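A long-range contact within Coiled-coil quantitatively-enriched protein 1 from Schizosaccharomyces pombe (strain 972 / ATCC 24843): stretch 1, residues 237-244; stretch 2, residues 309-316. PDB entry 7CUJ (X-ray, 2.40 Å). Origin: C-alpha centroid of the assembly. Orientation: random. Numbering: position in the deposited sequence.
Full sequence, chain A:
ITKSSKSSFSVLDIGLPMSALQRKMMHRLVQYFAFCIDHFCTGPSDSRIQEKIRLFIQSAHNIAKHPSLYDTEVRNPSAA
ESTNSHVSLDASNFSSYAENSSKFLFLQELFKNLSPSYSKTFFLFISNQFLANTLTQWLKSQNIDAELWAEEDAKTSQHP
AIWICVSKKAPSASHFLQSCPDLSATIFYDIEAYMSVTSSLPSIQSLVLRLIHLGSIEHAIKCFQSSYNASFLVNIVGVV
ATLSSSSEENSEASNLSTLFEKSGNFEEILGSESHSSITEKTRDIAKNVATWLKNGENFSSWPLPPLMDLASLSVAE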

# COMPACT_ATOMS: atom_id res chain seq x y z
N VAL A 237 12.61 -7.03 -9.29
CA VAL A 237 11.42 -6.29 -8.88
C VAL A 237 11.65 -4.80 -9.16
O VAL A 237 10.79 -4.13 -9.73
N GLY A 238 12.82 -4.30 -8.74
CA GLY A 238 13.19 -2.91 -8.89
C GLY A 238 13.13 -2.45 -10.34
O GLY A 238 12.55 -1.41 -10.65
N VAL A 239 13.73 -3.26 -11.23
CA VAL A 239 13.83 -2.93 -12.65
C VAL A 239 12.42 -2.88 -13.24
O VAL A 239 12.07 -1.92 -13.93
N VAL A 240 11.63 -3.92 -12.96
CA VAL A 240 10.27 -4.01 -13.45
C VAL A 240 9.46 -2.82 -12.92
O VAL A 240 8.74 -2.18 -13.68
N ALA A 241 9.60 -2.53 -11.62
CA ALA A 241 8.93 -1.39 -11.01
C ALA A 241 9.27 -0.10 -11.75
O ALA A 241 8.38 0.67 -12.08
N THR A 242 10.57 0.12 -12.01
CA THR A 242 11.00 1.35 -12.67
C THR A 242 10.41 1.43 -14.08
O THR A 242 9.85 2.45 -14.45
N LEU A 243 10.54 0.34 -14.84
CA LEU A 243 10.11 0.31 -16.23
C LEU A 243 8.61 0.59 -16.35
O LEU A 243 8.17 1.17 -17.34
N SER A 244 7.84 0.19 -15.32
CA SER A 244 6.39 0.24 -15.38
C SER A 244 5.82 1.36 -14.51
O SER A 244 4.66 1.28 -14.10
N ASP A 309 20.63 -4.58 -22.10
CA ASP A 309 21.02 -4.84 -20.72
C ASP A 309 20.37 -3.82 -19.80
O ASP A 309 20.39 -2.63 -20.08
N LEU A 310 19.81 -4.30 -18.68
CA LEU A 310 19.06 -3.46 -17.76
C LEU A 310 19.78 -3.35 -16.42
O LEU A 310 19.18 -2.92 -15.43
N ALA A 311 21.07 -3.71 -16.39
CA ALA A 311 21.85 -3.77 -15.16
C ALA A 311 21.99 -2.39 -14.52
O ALA A 311 22.14 -2.30 -13.30
N SER A 312 21.95 -1.34 -15.34
CA SER A 312 22.07 0.03 -14.87
C SER A 312 20.84 0.45 -14.07
O SER A 312 20.90 1.39 -13.28
N LEU A 313 19.73 -0.27 -14.28
CA LEU A 313 18.48 -0.00 -13.57
C LEU A 313 18.39 -0.85 -12.30
O LEU A 313 17.32 -0.96 -11.72
N SER A 314 19.51 -1.46 -11.88
CA SER A 314 19.52 -2.25 -10.65
C SER A 314 19.36 -1.33 -9.44
O SER A 314 19.67 -0.15 -9.51
N VAL A 315 18.90 -1.90 -8.31
CA VAL A 315 18.64 -1.12 -7.11
C VAL A 315 19.54 -1.56 -5.95
O VAL A 315 19.55 -0.90 -4.91
N ALA A 316 20.27 -2.68 -6.11
CA ALA A 316 21.04 -3.22 -5.00
C ALA A 316 22.34 -3.87 -5.47
O ALA A 316 22.50 -4.16 -6.65

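The last turns of a helix, residues 237-243, pack against an irregular segment, 309-316, that contains a short 3-10 stretch at 311-312. The contact buries 322 Å², summed over both sides, and no hydrogen bond crosses it; it is held by apolar side chains centred on Leu313 and Val239.

Leu313 points toward the helix in an m,t rotamer (chi1 -71°, chi2 -178°), which carries its two methyls to different partners. Leu313 CD1 lies 3.7 Å from CD2 of Leu243, whereas Leu313 CD2 is 4.3 Å from CG2 of Thr242. Thr242, chi1 m, thus offers its methyl to the leucine, while its OG1 is hydrogen-bonded elsewhere in the structure.

Val239 leaves the helix sideways, and its t rotamer (chi1 166°) spreads the two methyls along the partner segment. Val239 CG2 reaches the backbone, 3.3 Å from Leu313 O, and also sits 3.9 Å from Leu313 CB; Val239 CG1 meets CD1 of Leu310 at 3.8 Å. Leu310, m,t like Leu313, points toward the helix, and Leu310 CD1 also lies 4.1 Å from CD1 of Leu243. Leu243, also m,t, therefore touches both leucines one turn beyond Val239 on the helix.

At the other end of the contact, Gly238 lets the chains come close: CG1 of Val315 (chi1 m) lies 4.1 Å from Gly238 CA. A CB placed ideally on Gly238 would point toward the segment and fall 2.8 Å from Val315 CG2, a clash.

The side-chain hydrogen bonds of Asp309 and Ser314 stay within their own stretch. Asp309 OD1 accepts a hydrogen bond from Ala311 N (3.1 Å), and Ser314, whose CB points away from the helix, makes a weak one from Ser314 OG to Ala311 O (3.1 Å). Val237 and Val240 make no contact with the segment.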

# COMPACT_ATOMS: atom_id res chain seq x y z
CB VAL A 237 11.05 -6.54 -7.41
CG1 VAL A 237 9.98 -5.57 -6.92
CG2 VAL A 237 10.61 -7.97 -7.17
CB VAL A 239 14.75 -3.93 -13.40
CG1 VAL A 239 14.62 -3.83 -14.91
CG2 VAL A 239 16.20 -3.78 -12.99
CB VAL A 240 9.63 -5.37 -13.10
CG1 VAL A 240 8.12 -5.32 -13.03
CG2 VAL A 240 10.08 -6.45 -14.08
CB ALA A 241 9.25 -1.31 -9.53
CB THR A 242 12.53 1.48 -12.69
OG1 THR A 242 12.98 1.53 -11.33
CG2 THR A 242 13.01 2.72 -13.41
CB LEU A 243 10.48 -1.03 -16.86
CG LEU A 243 11.98 -1.27 -17.10
CD1 LEU A 243 12.24 -2.70 -17.55
CD2 LEU A 243 12.54 -0.28 -18.12
CB SER A 244 5.79 -1.09 -14.98
OG SER A 244 6.31 -2.15 -15.77
CB ASP A 309 22.55 -4.84 -20.58
CG ASP A 309 23.05 -5.41 -19.26
OD1 ASP A 309 22.22 -5.76 -18.40
OD2 ASP A 309 24.29 -5.49 -19.10
CB LEU A 310 17.66 -4.03 -17.56
CG LEU A 310 16.79 -4.17 -18.82
CD1 LEU A 310 15.50 -4.92 -18.49
CD2 LEU A 310 16.49 -2.81 -19.43
CB ALA A 311 23.20 -4.40 -15.42
CB SER A 312 22.34 0.99 -16.01
OG SER A 312 21.23 1.03 -16.91
CB LEU A 313 17.29 -0.30 -14.49
CG LEU A 313 17.04 0.66 -15.65
CD1 LEU A 313 15.80 0.25 -16.42
CD2 LEU A 313 16.90 2.10 -15.16
CB SER A 314 20.76 -3.10 -10.55
OG SER A 314 21.88 -2.30 -10.20
CB VAL A 315 17.15 -1.12 -6.71
CG1 VAL A 315 16.26 -0.45 -7.74
CG2 VAL A 315 16.64 -2.52 -6.38
CB ALA A 316 20.20 -4.18 -4.19